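Side-chain contacts in hypothetical protein ST1444 (PDB 2EO0), which probably resolves Holliday junctions in genetic recombination, as a magnesium-dependent, structure-specific endonuclease that makes paired nicks in opposing strands of four-way DNA junctions: residues Arg108-Glu111 with Gly112-Ala116; Ile70-Glu73 with Gln74-Ile78. All coordinates share one frame; numbering follows the deposited sequence.

Contact 1: residues Arg108-Glu111 with Gly112-Ala116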
loop_
_atom_site.group_PDB
_atom_site.type_symbol
_atom_site.label_atom_id
_atom_site.label_comp_id
_atom_site.label_asym_id
_atom_site.label_seq_id
_atom_site.Cartn_x
_atom_site.Cartn_y
_atom_site.Cartn_z
ATOM N N ARG A 108 14.559 7.185 -18.603
ATOM C CA ARG A 108 14.171 7.367 -20.006
ATOM C C ARG A 108 14.364 6.041 -20.752
ATOM O O ARG A 108 15.345 5.313 -20.533
ATOM C CB ARG A 108 15.010 8.464 -20.687
ATOM C CG ARG A 108 14.552 9.910 -20.454
ATOM C CD ARG A 108 14.889 10.418 -19.051
ATOM N NE ARG A 108 14.722 11.871 -18.915
ATOM C CZ ARG A 108 15.162 12.588 -17.878
ATOM N NH1 ARG A 108 15.802 11.994 -16.875
ATOM N NH2 ARG A 108 14.966 13.904 -17.842
ATOM N N GLN A 109 13.429 5.721 -21.633
ATOM C CA GLN A 109 13.532 4.478 -22.374
ATOM C C GLN A 109 14.692 4.546 -23.348
ATOM O O GLN A 109 14.823 5.516 -24.089
ATOM C CB GLN A 109 12.236 4.210 -23.124
ATOM C CG GLN A 109 12.193 2.893 -23.870
ATOM C CD GLN A 109 10.803 2.602 -24.411
ATOM O OE1 GLN A 109 10.131 3.497 -24.942
ATOM N NE2 GLN A 109 10.365 1.348 -24.288
ATOM N N THR A 110 15.537 3.517 -23.330
ATOM C CA THR A 110 16.699 3.443 -24.221
ATOM C C THR A 110 16.287 2.999 -25.627
ATOM O O THR A 110 15.175 2.490 -25.851
ATOM C CB THR A 110 17.767 2.421 -23.718
ATOM O OG1 THR A 110 17.364 1.089 -24.069
ATOM C CG2 THR A 110 17.927 2.500 -22.205
ATOM N N GLU A 111 17.199 3.187 -26.571
ATOM C CA GLU A 111 16.972 2.800 -27.956
ATOM C C GLU A 111 16.525 1.334 -28.002
ATOM O O GLU A 111 15.559 0.983 -28.685
ATOM C CB GLU A 111 18.265 2.974 -28.763
ATOM C CG GLU A 111 18.992 4.322 -28.567
ATOM C CD GLU A 111 19.977 4.338 -27.383
ATOM O OE1 GLU A 111 20.886 5.210 -27.386
ATOM O OE2 GLU A 111 19.846 3.495 -26.455
ATOM N N GLY A 112 17.234 0.493 -27.254
ATOM C CA GLY A 112 16.921 -0.925 -27.193
ATOM C C GLY A 112 15.571 -1.288 -26.588
ATOM O O GLY A 112 15.060 -2.381 -26.852
ATOM N N GLY A 113 15.005 -0.402 -25.764
ATOM C CA GLY A 113 13.698 -0.663 -25.168
ATOM C C GLY A 113 13.646 -0.685 -23.644
ATOM O O GLY A 113 12.571 -0.669 -23.035
ATOM N N ASN A 114 14.809 -0.741 -23.012
ATOM C CA ASN A 114 14.822 -0.759 -21.567
ATOM C C ASN A 114 14.814 0.670 -21.068
ATOM O O ASN A 114 14.637 1.605 -21.841
ATOM C CB ASN A 114 16.044 -1.520 -21.057
ATOM C CG ASN A 114 16.158 -2.888 -21.678
ATOM O OD1 ASN A 114 16.905 -3.084 -22.636
ATOM N ND2 ASN A 114 15.395 -3.845 -21.153
ATOM N N TYR A 115 14.999 0.841 -19.772
ATOM C CA TYR A 115 14.972 2.161 -19.193
ATOM C C TYR A 115 16.249 2.382 -18.440
ATOM O O TYR A 115 16.819 1.446 -17.874
ATOM C CB TYR A 115 13.765 2.287 -18.274
ATOM C CG TYR A 115 12.457 2.165 -19.022
ATOM C CD1 TYR A 115 11.828 3.280 -19.542
ATOM C CD2 TYR A 115 11.897 0.920 -19.282
ATOM C CE1 TYR A 115 10.673 3.153 -20.311
ATOM C CE2 TYR A 115 10.774 0.788 -20.033
ATOM C CZ TYR A 115 10.156 1.898 -20.553
ATOM O OH TYR A 115 9.021 1.749 -21.336
ATOM N N ALA A 116 16.709 3.628 -18.447
ATOM C CA ALA A 116 17.948 3.954 -17.779
ATOM C C ALA A 116 18.036 5.386 -17.337
ATOM O O ALA A 116 17.280 6.256 -17.775
ATOM C CB ALA A 116 19.131 3.623 -18.677
#
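Gln109 lies across the ring of Tyr115 where the two strands of a tight beta hairpin face each other. They form an antiparallel non-hydrogen-bonded pair. CG of Gln109 makes a CH-pi contact over one ring face, 4.3 Å from the centroid of Tyr115. The Gln109 side chain runs out straight, with CG anti to the backbone N (chi1 -176°). Beyond CG the chain passes over to the hydroxyl end of Tyr115, where the amide plane is nearly parallel to the ring plane, 13° apart. NE2 then donates a nearly straight bond to Gly113 O, at 3.2 Å, reaching that oxygen from above the carbonyl plane.

Thr110 to Gly113 form a type I turn, closed by Gly113 N bonding to Thr110 O at 2.9 Å. Thr110 OG1 points into the loop and takes weak bonds from Gly113 N and Asn114 N. The other branch, methyl CG2, lies beside Asn114 O and meets Ala116 CB at 3.9 Å. Thr110 N bonds to Asn114 O at 2.6 Å. The backbones of Arg108 and Ala116 form a hydrogen-bonded pair: Arg108 N to Ala116 O and Ala116 N to Arg108 O are both 3.0 Å.

Tyr115 also reaches helix 72-85, where its hydroxyl bonds to Glu76, Arg79 makes a cation-pi contact and Ala75 packs on it. Were Tyr115 an alanine, Gln109 would probably lose the ring its CG lies over, and Glu76 its hydroxyl partner. The hairpin joins strand 108-109 to strand 115-117, the middle strand of a three-stranded antiparallel sheet. On its far side, strand 68-70 pairs through Ile70 with Tyr115.

Contact 2: residues Ile70-Glu73 with Gln74-Ile78; sequences IEKE and QAEGI
Gln74 crosses Ile70 at about a right angle at the start of helix 72-85. Its OE1 lies 3.9 Å from CG1 of Ile70. That oxygen also takes a weak hydrogen bond from Lys60. Ile70 holds CG1 anti to its backbone N (chi1 -179°), which sends the branch toward the first turn of the helix. There CG1 meets Ala75 CB at 4.1 Å, and CD1 reaches CD1 of Ile78.

Lys72 stretches out and bends only at its last torsion (chi4 -62°). This brings NZ to Glu76 OE1 in a salt bridge of 3.0 Å, on the syn side of the carboxylate, though 30° out of its plane. The pair spans one helical turn.

Glu71 is the N-cap. Its carboxylate lies against the helix start, and both oxygens are met from above its plane. OE1 accepts from Gln74 N at 2.7 Å and OE2 from Glu73 N at 2.6 Å. The negative charge probably suits the positive end of the helix dipole.

The segment leads from strand 68-70 into helix 72-85. Ile70 and Ile78 both touch Phe104, while Ile70 and Ala75 pack on Tyr115 of strand 115-117.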
loop_
_atom_site.group_PDB
_atom_site.type_symbol
_atom_site.label_atom_id
_atom_site.label_comp_id
_atom_site.label_asym_id
_atom_site.label_seq_id
_atom_site.Cartn_x
_atom_site.Cartn_y
_atom_site.Cartn_z
ATOM N N ILE A 70 17.292 -0.602 -16.207
ATOM C CA ILE A 70 16.212 -1.385 -15.646
ATOM C C ILE A 70 15.462 -2.003 -16.821
ATOM O O ILE A 70 15.112 -1.319 -17.775
ATOM C CB ILE A 70 15.287 -0.520 -14.811
ATOM C CG1 ILE A 70 14.171 -1.380 -14.221
ATOM C CG2 ILE A 70 14.744 0.600 -15.664
ATOM C CD1 ILE A 70 13.379 -0.694 -13.141
ATOM N N GLU A 71 15.262 -3.314 -16.745
ATOM C CA GLU A 71 14.594 -4.107 -17.779
ATOM C C GLU A 71 13.182 -3.643 -18.134
ATOM O O GLU A 71 12.339 -3.392 -17.259
ATOM C CB GLU A 71 14.584 -5.574 -17.344
ATOM C CG GLU A 71 14.171 -6.574 -18.408
ATOM C CD GLU A 71 12.675 -6.739 -18.497
ATOM O OE1 GLU A 71 12.037 -6.937 -17.446
ATOM O OE2 GLU A 71 12.137 -6.686 -19.615
ATOM N N LYS A 72 12.944 -3.557 -19.439
ATOM C CA LYS A 72 11.685 -3.105 -20.016
ATOM C C LYS A 72 10.388 -3.640 -19.397
ATOM O O LYS A 72 9.549 -2.861 -18.914
ATOM C CB LYS A 72 11.709 -3.414 -21.510
ATOM C CG LYS A 72 10.460 -3.071 -22.280
ATOM C CD LYS A 72 10.491 -3.776 -23.631
ATOM C CE LYS A 72 9.295 -3.402 -24.506
ATOM N NZ LYS A 72 7.977 -3.801 -23.901
ATOM N N GLU A 73 10.220 -4.961 -19.427
ATOM C CA GLU A 73 9.024 -5.599 -18.908
ATOM C C GLU A 73 8.827 -5.388 -17.420
ATOM O O GLU A 73 7.698 -5.231 -16.963
ATOM C CB GLU A 73 9.035 -7.096 -19.242
ATOM C CG GLU A 73 8.396 -7.409 -20.599
ATOM C CD GLU A 73 8.564 -8.861 -21.057
ATOM O OE1 GLU A 73 8.565 -9.803 -20.226
ATOM O OE2 GLU A 73 8.667 -9.057 -22.282
ATOM N N GLN A 74 9.920 -5.385 -16.664
ATOM C CA GLN A 74 9.844 -5.165 -15.234
ATOM C C GLN A 74 9.475 -3.712 -14.940
ATOM O O GLN A 74 8.699 -3.436 -14.025
ATOM C CB GLN A 74 11.177 -5.504 -14.567
ATOM C CG GLN A 74 11.354 -4.867 -13.177
ATOM C CD GLN A 74 12.571 -5.397 -12.450
ATOM O OE1 GLN A 74 13.546 -4.684 -12.233
ATOM N NE2 GLN A 74 12.517 -6.663 -12.075
ATOM N N ALA A 75 10.022 -2.787 -15.719
ATOM C CA ALA A 75 9.748 -1.378 -15.512
ATOM C C ALA A 75 8.322 -1.043 -15.879
ATOM O O ALA A 75 7.661 -0.274 -15.188
ATOM C CB ALA A 75 10.703 -0.521 -16.324
ATOM N N GLU A 76 7.841 -1.601 -16.973
ATOM C CA GLU A 76 6.487 -1.304 -17.384
ATOM C C GLU A 76 5.488 -1.947 -16.429
ATOM O O GLU A 76 4.419 -1.387 -16.185
ATOM C CB GLU A 76 6.270 -1.758 -18.828
ATOM C CG GLU A 76 7.168 -1.003 -19.798
ATOM C CD GLU A 76 7.046 -1.477 -21.232
ATOM O OE1 GLU A 76 6.681 -2.654 -21.452
ATOM O OE2 GLU A 76 7.334 -0.675 -22.141
ATOM N N GLY A 77 5.856 -3.100 -15.871
ATOM C CA GLY A 77 5.001 -3.793 -14.916
ATOM C C GLY A 77 4.813 -3.034 -13.597
ATOM O O GLY A 77 3.687 -2.744 -13.206
ATOM N N ILE A 78 5.894 -2.707 -12.899
ATOM C CA ILE A 78 5.751 -1.978 -11.650
ATOM C C ILE A 78 5.103 -0.624 -11.928
ATOM O O ILE A 78 4.481 -0.030 -11.054
ATOM C CB ILE A 78 7.107 -1.780 -10.932
ATOM C CG1 ILE A 78 8.133 -1.223 -11.899
ATOM C CG2 ILE A 78 7.615 -3.100 -10.402
ATOM C CD1 ILE A 78 9.578 -1.304 -11.373
#

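In the fold
Contacts 1 and 2 lie next to each other, their centres about 10 Å apart. Tyr115 of strand 115-117 is the residue that ties them together. Both mix buried residues with exposed ones. In contact 1 Tyr115 and Ala116 are buried, and Arg108, Gln109, Glu111 and Gly112 are exposed. In contact 2 Ile70, Ala75 and Ile78 form the inner face, and the charged residues lie farther out. Contact 1 combines cross-strand bonds, a CH-pi contact on a tyrosine ring and a type I turn. Contact 2 adds a carboxylate cap, a salt bridge and an apolar patch to turn-to-turn helix bonds. The side chains of Ile78 and Glu58, a probable magnesium ligand, are about 4 Å apart; those of Tyr115 and Glu58 about 11 Å.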